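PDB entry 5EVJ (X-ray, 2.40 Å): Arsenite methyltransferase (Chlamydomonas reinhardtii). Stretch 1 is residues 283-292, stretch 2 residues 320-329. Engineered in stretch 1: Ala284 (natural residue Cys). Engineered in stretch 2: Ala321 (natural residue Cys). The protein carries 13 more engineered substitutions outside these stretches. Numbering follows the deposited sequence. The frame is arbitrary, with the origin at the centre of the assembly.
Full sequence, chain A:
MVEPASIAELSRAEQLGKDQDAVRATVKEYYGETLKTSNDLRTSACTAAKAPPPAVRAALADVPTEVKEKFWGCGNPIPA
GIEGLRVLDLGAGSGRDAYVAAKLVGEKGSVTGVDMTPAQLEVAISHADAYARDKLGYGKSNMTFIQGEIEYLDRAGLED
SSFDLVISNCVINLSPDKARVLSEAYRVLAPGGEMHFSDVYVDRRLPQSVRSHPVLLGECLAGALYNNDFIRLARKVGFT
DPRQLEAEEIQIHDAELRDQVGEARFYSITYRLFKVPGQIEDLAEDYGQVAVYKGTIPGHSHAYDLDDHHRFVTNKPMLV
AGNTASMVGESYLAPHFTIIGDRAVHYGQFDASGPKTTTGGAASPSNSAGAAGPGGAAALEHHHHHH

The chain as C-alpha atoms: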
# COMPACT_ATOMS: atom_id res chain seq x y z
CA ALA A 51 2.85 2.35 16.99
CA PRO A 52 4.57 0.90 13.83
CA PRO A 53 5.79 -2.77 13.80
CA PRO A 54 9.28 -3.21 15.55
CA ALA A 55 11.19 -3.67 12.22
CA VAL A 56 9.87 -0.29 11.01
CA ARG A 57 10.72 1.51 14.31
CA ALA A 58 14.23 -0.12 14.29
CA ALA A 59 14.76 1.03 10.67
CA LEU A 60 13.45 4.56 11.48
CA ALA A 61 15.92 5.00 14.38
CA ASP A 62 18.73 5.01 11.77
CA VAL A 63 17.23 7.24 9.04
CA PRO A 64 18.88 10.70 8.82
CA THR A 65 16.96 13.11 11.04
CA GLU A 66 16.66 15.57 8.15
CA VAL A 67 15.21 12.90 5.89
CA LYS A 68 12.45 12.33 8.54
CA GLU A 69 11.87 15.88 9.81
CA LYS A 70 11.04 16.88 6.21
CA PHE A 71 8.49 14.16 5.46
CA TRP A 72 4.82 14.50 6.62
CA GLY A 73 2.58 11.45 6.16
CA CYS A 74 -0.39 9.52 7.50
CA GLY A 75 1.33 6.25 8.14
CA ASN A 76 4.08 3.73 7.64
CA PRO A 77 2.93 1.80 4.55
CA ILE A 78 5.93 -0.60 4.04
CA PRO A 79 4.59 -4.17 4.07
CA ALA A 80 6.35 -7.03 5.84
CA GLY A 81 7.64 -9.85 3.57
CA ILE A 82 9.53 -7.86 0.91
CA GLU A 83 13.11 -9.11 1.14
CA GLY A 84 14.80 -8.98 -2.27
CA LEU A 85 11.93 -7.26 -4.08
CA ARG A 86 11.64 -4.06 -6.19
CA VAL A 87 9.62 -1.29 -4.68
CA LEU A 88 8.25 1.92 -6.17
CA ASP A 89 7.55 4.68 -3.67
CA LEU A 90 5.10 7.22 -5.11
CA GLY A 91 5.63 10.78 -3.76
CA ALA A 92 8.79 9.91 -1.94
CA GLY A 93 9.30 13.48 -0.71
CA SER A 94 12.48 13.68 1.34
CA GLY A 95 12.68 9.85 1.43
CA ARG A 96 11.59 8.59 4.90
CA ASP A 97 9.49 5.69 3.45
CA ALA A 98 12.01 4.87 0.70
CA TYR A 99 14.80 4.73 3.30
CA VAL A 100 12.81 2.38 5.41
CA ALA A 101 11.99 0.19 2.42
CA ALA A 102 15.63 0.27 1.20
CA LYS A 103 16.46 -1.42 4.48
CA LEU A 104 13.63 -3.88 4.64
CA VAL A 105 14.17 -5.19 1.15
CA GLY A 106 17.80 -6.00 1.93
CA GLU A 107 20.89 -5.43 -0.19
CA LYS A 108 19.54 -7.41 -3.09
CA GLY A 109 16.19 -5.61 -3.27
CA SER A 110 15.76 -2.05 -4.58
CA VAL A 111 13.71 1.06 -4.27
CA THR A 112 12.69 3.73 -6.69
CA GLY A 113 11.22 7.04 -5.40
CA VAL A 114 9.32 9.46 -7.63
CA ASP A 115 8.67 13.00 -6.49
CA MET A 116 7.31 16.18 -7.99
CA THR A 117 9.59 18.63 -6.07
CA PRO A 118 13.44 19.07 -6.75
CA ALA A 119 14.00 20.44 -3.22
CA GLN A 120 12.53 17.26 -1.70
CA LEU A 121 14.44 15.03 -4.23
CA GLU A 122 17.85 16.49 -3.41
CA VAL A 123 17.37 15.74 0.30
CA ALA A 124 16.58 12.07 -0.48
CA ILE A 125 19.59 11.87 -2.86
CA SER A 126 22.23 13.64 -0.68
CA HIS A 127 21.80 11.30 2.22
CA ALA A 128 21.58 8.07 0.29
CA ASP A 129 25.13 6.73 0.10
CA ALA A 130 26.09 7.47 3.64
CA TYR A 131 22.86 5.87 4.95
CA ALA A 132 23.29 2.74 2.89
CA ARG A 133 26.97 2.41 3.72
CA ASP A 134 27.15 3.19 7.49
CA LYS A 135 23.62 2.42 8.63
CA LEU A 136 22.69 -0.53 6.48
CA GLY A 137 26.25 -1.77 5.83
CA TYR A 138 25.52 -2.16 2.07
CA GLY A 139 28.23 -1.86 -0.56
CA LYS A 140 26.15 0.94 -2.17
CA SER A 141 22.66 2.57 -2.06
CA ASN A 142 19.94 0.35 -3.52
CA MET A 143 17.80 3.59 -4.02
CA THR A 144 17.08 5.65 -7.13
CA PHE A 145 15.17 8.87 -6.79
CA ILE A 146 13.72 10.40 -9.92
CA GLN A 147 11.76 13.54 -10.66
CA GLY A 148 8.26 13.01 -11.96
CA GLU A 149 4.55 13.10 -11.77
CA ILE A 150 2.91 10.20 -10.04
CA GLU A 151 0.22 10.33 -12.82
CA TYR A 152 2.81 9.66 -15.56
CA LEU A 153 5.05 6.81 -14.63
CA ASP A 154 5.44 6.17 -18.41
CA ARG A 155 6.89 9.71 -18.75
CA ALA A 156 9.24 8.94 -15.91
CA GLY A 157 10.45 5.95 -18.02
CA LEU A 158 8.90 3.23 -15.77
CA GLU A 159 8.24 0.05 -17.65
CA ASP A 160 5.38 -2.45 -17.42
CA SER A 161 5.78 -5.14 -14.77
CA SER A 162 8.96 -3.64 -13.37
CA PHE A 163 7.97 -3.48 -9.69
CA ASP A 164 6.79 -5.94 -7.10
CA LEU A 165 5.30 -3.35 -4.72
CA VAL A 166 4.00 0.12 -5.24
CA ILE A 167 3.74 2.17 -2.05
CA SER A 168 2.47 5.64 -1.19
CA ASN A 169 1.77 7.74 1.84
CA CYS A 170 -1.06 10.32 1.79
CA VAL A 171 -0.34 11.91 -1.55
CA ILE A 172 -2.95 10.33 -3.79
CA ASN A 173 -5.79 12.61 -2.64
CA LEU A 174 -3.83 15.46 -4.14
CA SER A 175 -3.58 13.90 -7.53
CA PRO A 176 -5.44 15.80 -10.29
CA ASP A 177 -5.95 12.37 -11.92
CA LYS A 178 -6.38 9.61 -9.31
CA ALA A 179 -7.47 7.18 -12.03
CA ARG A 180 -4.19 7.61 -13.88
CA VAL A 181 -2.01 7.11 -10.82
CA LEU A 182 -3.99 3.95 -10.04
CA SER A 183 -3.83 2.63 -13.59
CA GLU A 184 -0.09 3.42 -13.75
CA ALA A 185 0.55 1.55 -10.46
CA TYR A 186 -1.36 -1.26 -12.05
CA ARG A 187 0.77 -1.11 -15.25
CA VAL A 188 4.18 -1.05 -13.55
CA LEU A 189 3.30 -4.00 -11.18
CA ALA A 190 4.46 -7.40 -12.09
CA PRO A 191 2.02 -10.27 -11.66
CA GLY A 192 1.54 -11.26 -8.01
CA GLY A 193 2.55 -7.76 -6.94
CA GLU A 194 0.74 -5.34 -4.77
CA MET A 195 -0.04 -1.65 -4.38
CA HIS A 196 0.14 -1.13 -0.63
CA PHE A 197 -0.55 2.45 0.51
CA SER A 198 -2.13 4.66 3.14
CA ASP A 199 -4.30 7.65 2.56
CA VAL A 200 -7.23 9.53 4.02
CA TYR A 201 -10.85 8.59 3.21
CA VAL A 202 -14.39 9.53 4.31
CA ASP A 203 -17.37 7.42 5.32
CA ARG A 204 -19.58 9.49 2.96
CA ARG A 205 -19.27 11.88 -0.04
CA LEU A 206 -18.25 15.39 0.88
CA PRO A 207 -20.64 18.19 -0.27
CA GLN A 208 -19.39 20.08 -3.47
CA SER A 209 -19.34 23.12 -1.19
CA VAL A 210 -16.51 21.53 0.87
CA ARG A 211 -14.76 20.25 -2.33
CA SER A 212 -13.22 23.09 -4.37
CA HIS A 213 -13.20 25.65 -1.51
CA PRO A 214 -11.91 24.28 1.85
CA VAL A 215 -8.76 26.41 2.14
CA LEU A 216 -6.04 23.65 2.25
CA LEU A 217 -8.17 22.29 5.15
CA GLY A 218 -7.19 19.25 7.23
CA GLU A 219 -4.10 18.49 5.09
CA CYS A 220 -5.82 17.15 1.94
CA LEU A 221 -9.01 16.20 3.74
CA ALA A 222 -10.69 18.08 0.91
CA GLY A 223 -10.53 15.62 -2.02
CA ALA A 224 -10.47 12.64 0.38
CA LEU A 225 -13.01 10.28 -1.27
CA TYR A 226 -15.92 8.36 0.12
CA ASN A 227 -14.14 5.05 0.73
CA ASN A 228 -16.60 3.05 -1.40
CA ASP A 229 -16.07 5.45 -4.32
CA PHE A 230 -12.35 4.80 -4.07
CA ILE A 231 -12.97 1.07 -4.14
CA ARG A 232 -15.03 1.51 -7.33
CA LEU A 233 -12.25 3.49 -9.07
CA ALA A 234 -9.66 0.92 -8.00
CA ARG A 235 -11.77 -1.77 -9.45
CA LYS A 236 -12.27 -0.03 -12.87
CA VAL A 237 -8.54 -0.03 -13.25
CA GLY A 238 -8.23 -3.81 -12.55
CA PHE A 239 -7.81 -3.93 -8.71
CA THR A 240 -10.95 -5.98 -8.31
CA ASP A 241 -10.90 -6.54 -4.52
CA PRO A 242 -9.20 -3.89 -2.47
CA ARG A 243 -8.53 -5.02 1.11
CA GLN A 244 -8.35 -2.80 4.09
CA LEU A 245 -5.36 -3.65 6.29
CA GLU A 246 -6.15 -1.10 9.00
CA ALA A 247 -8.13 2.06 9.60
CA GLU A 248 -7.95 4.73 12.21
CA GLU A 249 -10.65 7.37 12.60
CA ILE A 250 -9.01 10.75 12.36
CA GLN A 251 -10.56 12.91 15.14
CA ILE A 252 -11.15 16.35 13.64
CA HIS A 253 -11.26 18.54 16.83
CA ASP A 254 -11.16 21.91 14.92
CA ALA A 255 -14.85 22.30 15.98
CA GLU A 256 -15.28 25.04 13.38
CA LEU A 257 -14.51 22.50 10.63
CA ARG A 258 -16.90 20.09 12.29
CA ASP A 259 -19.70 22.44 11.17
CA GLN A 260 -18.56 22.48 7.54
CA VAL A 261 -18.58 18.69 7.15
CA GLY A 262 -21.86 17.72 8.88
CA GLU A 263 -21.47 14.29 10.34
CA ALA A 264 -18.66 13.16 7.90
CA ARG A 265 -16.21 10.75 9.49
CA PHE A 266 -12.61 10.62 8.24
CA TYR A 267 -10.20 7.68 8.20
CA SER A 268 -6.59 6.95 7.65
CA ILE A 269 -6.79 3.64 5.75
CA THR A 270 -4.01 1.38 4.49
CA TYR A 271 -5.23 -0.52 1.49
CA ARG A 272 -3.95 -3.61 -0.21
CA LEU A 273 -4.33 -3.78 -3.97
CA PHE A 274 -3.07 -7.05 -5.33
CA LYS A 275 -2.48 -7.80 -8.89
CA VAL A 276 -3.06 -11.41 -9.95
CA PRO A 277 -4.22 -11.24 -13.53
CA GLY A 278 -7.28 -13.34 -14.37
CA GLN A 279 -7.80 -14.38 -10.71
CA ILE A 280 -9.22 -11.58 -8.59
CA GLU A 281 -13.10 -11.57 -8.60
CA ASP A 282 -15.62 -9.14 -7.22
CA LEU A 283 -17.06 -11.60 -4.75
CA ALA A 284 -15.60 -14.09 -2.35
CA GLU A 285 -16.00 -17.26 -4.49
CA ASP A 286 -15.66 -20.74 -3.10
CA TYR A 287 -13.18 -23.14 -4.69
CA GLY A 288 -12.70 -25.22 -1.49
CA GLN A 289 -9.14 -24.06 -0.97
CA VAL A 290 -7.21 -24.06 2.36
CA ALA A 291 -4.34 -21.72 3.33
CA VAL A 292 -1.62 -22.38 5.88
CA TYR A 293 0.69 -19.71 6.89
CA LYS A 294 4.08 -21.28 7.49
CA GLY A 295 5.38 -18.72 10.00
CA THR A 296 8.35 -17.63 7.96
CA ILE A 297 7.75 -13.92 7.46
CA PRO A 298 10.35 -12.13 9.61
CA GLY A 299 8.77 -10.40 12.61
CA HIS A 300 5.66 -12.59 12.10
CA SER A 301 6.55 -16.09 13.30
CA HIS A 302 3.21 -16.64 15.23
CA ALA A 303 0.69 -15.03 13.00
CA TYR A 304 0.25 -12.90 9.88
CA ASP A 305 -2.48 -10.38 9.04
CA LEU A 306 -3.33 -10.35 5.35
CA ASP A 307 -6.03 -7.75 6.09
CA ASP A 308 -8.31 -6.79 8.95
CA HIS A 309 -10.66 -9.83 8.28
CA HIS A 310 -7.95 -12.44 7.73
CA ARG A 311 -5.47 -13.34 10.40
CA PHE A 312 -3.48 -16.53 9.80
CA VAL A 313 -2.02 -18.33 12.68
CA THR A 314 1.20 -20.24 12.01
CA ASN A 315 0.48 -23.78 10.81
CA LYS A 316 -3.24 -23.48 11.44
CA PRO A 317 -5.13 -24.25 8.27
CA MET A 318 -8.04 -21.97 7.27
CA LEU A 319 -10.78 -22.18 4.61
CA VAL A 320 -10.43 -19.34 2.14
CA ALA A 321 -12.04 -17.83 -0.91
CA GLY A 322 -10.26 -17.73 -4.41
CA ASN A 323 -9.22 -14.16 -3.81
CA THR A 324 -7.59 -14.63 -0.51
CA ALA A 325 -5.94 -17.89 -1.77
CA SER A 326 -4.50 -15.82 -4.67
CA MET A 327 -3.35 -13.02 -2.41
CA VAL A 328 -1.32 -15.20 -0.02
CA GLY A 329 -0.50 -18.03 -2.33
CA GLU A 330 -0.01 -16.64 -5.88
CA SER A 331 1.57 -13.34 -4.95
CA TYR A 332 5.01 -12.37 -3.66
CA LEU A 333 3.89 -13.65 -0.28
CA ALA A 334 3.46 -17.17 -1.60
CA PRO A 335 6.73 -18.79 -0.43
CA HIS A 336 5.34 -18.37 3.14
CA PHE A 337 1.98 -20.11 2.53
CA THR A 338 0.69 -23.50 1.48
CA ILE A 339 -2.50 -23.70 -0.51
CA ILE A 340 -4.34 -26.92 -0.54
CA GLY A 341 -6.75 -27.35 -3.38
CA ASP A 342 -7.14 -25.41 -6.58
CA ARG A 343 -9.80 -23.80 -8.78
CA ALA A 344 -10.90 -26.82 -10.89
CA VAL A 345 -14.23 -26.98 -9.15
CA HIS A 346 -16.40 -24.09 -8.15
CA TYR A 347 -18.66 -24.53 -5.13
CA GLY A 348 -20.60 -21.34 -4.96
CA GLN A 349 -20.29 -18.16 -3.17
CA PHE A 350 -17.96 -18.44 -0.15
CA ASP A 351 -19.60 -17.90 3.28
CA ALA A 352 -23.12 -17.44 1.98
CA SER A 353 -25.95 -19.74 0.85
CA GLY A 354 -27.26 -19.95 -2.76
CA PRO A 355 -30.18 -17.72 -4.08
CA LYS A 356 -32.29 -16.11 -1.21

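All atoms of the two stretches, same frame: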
# COMPACT_ATOMS: atom_id res chain seq x y z
N LEU A 283 -16.44 -11.06 -5.99
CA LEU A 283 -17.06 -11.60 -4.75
C LEU A 283 -16.09 -12.62 -4.21
O LEU A 283 -15.24 -13.13 -4.96
CB LEU A 283 -18.41 -12.31 -5.05
CG LEU A 283 -19.62 -11.40 -5.47
CD1 LEU A 283 -20.78 -12.30 -5.91
CD2 LEU A 283 -20.11 -10.42 -4.41
N ALA A 284 -16.24 -12.95 -2.93
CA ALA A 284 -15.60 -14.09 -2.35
C ALA A 284 -16.25 -15.33 -2.97
O ALA A 284 -17.44 -15.57 -2.74
CB ALA A 284 -15.82 -14.05 -0.81
N GLU A 285 -15.49 -16.12 -3.75
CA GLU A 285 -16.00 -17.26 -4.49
C GLU A 285 -15.35 -18.49 -3.91
O GLU A 285 -14.15 -18.48 -3.55
CB GLU A 285 -15.60 -17.21 -5.99
CG GLU A 285 -16.22 -16.04 -6.78
CD GLU A 285 -17.76 -16.15 -6.91
OE1 GLU A 285 -18.36 -17.17 -6.44
OE2 GLU A 285 -18.39 -15.22 -7.49
N ASP A 286 -16.10 -19.58 -3.88
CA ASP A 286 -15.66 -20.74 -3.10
C ASP A 286 -15.05 -21.81 -3.99
O ASP A 286 -15.78 -22.48 -4.67
CB ASP A 286 -16.88 -21.34 -2.38
CG ASP A 286 -16.49 -22.42 -1.29
OD1 ASP A 286 -15.30 -22.92 -1.27
OD2 ASP A 286 -17.39 -22.71 -0.42
N TYR A 287 -13.75 -22.01 -3.96
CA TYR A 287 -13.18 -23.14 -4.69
C TYR A 287 -12.69 -24.25 -3.74
O TYR A 287 -11.96 -25.16 -4.17
CB TYR A 287 -12.04 -22.65 -5.60
CG TYR A 287 -12.47 -21.59 -6.56
CD1 TYR A 287 -13.14 -21.92 -7.71
CD2 TYR A 287 -12.24 -20.24 -6.29
CE1 TYR A 287 -13.58 -20.93 -8.59
CE2 TYR A 287 -12.64 -19.26 -7.15
CZ TYR A 287 -13.34 -19.62 -8.30
OH TYR A 287 -13.76 -18.66 -9.18
N GLY A 288 -13.12 -24.21 -2.47
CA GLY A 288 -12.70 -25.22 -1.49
C GLY A 288 -11.20 -25.25 -1.15
O GLY A 288 -10.67 -26.33 -0.75
N GLN A 289 -10.53 -24.09 -1.28
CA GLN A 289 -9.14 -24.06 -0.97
C GLN A 289 -8.88 -23.87 0.53
O GLN A 289 -9.72 -23.29 1.27
CB GLN A 289 -8.42 -22.98 -1.79
CG GLN A 289 -8.45 -23.20 -3.29
CD GLN A 289 -8.33 -21.85 -4.02
OE1 GLN A 289 -9.16 -20.95 -3.83
NE2 GLN A 289 -7.26 -21.68 -4.73
N VAL A 290 -7.70 -24.32 0.96
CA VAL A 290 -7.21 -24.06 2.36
C VAL A 290 -5.85 -23.41 2.32
O VAL A 290 -5.00 -23.90 1.56
CB VAL A 290 -7.07 -25.43 3.08
CG1 VAL A 290 -6.42 -25.32 4.47
CG2 VAL A 290 -8.46 -26.12 3.12
N ALA A 291 -5.63 -22.42 3.18
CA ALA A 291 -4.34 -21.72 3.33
C ALA A 291 -3.65 -21.99 4.69
O ALA A 291 -4.32 -22.09 5.77
CB ALA A 291 -4.51 -20.20 3.15
N VAL A 292 -2.33 -22.15 4.66
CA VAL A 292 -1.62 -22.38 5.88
C VAL A 292 -0.48 -21.44 5.76
O VAL A 292 0.33 -21.51 4.77
CB VAL A 292 -1.09 -23.86 6.02
CG1 VAL A 292 -0.51 -24.15 7.41
CG2 VAL A 292 -2.18 -24.86 5.68
N VAL A 320 -10.48 -20.64 2.77
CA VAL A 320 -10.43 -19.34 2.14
C VAL A 320 -11.14 -19.30 0.83
O VAL A 320 -11.34 -20.35 0.14
CB VAL A 320 -8.97 -18.85 1.93
CG1 VAL A 320 -8.31 -18.57 3.26
CG2 VAL A 320 -8.18 -19.85 1.08
N ALA A 321 -11.53 -18.06 0.45
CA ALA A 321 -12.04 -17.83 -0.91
C ALA A 321 -10.89 -17.78 -1.97
O ALA A 321 -9.72 -17.65 -1.60
CB ALA A 321 -12.88 -16.60 -0.95
N GLY A 322 -11.22 -17.92 -3.26
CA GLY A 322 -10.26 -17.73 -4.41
C GLY A 322 -9.36 -16.52 -4.25
O GLY A 322 -8.10 -16.60 -4.41
N ASN A 323 -9.95 -15.42 -3.82
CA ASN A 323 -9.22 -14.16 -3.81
C ASN A 323 -8.12 -14.22 -2.82
O ASN A 323 -6.95 -13.95 -3.13
CB ASN A 323 -10.12 -12.93 -3.51
CG ASN A 323 -10.93 -12.48 -4.74
OD1 ASN A 323 -10.81 -13.05 -5.85
ND2 ASN A 323 -11.76 -11.44 -4.54
N THR A 324 -8.51 -14.54 -1.60
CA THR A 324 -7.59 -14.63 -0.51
C THR A 324 -6.54 -15.71 -0.85
O THR A 324 -5.37 -15.48 -0.58
CB THR A 324 -8.37 -15.06 0.77
OG1 THR A 324 -9.19 -13.95 1.17
CG2 THR A 324 -7.34 -15.39 1.87
N ALA A 325 -6.95 -16.86 -1.41
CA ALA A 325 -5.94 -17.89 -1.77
C ALA A 325 -4.90 -17.30 -2.77
O ALA A 325 -3.72 -17.63 -2.74
CB ALA A 325 -6.58 -19.17 -2.32
N SER A 326 -5.37 -16.45 -3.68
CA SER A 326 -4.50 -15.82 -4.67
C SER A 326 -3.58 -14.83 -3.96
O SER A 326 -2.39 -14.73 -4.31
CB SER A 326 -5.36 -15.06 -5.76
OG SER A 326 -5.98 -15.99 -6.65
N MET A 327 -4.14 -14.04 -3.06
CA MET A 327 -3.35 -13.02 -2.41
C MET A 327 -2.17 -13.49 -1.53
O MET A 327 -1.18 -12.72 -1.32
CB MET A 327 -4.24 -12.11 -1.56
CG MET A 327 -5.32 -11.39 -2.40
SD MET A 327 -6.50 -10.37 -1.47
CE MET A 327 -7.57 -9.79 -2.81
N VAL A 328 -2.33 -14.68 -0.92
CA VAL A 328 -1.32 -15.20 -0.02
C VAL A 328 -0.61 -16.31 -0.76
O VAL A 328 0.53 -16.59 -0.47
CB VAL A 328 -1.89 -15.73 1.33
CG1 VAL A 328 -2.70 -14.61 1.98
CG2 VAL A 328 -2.68 -17.05 1.15
N GLY A 329 -1.25 -16.92 -1.77
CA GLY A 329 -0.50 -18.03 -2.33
C GLY A 329 -0.08 -17.94 -3.78
O GLY A 329 0.33 -18.96 -4.34
O HOH W 1 -12.92 -14.84 -4.40
O HOH W 2 -11.49 -21.36 -2.34
O HOH W 3 -12.38 -22.89 1.12
O HOH W 4 -7.05 -18.97 -5.91

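Contact between residues 283-292 and the segment 320-329 of arsenite methyltransferase, centred on Val320, Gln289 and Ala291. Together the two stretches bury 469 Å², with Val320 and Gln289 the most covered residues. Val320 N donates a nearly straight hydrogen bond to Gln289 O (3.1 Å, N-H...O angle 170°), which joins the two backbones just before the second stretch turns into its helix. Water 3 reinforces this pairing by donating to both Gln289 O (2.7 Å) and Val320 O (2.9 Å). The two side chains also approach, Gln289 CB 4.3 Å from Val320 CG2. Two residues further along the strand, both methyls of Val320 meet Ala291 (Val320 CG1 and CG2 lie 4.1 and 4.2 Å from Ala291 CB). Ala291 points toward the helix and its methyl also meets Val328 (Ala291 CB to Val328 CG2, 4.2 Å), so one small side chain touches both Val320, two residues before the helix begins, and the helix's last turn. Its neighbours Val290 and Val292 point away, as expected for alternation along a strand.

The Gln289 side chain (chi1 m, chi2 t) extends along the first turn of the helix. Its OE1 lies 3.5 Å from Gly322 CA and 3.5 Å from Ala325 CB, contacts of packing, while water bonds to both ends of its amide: water 2 donates to Gln289 OE1 (2.8 Å) and to Val320 O (2.7 Å) and accepts from Tyr287 N (2.9 Å) and Gln289 N (3.1 Å), whereas water 4 accepts from Gln289 NE2 (3.0 Å) and donates to Gly322 O (3.0 Å). Both amide ends are thereby tied to the second stretch through solvent.

A second direct hydrogen bond runs from Gly322 N to Glu285 O (3.0 Å, 168°). It gives a partner outside the helix to an amide of the first turn, which has no carbonyl of the helix to bond. Gly322 CA sits at the edge of the Tyr287 ring, near its plane, 3.7 Å from Tyr287 CD2; a CB here would fall 2.7 Å from Tyr287 CE2, a clash, so the close approach relies on the absence of a side chain. Just before it, Ala321 occupies the N-cap position. Ala284 and Ala321, both engineered from Cys, meet methyl to methyl (Ala284 CB to Ala321 CB, 3.9 Å). Beside them water 1 donates to Leu283 O (2.9 Å), accepts from Glu285 N (2.9 Å) and takes a weak bond from Asn323 N (3.1 Å).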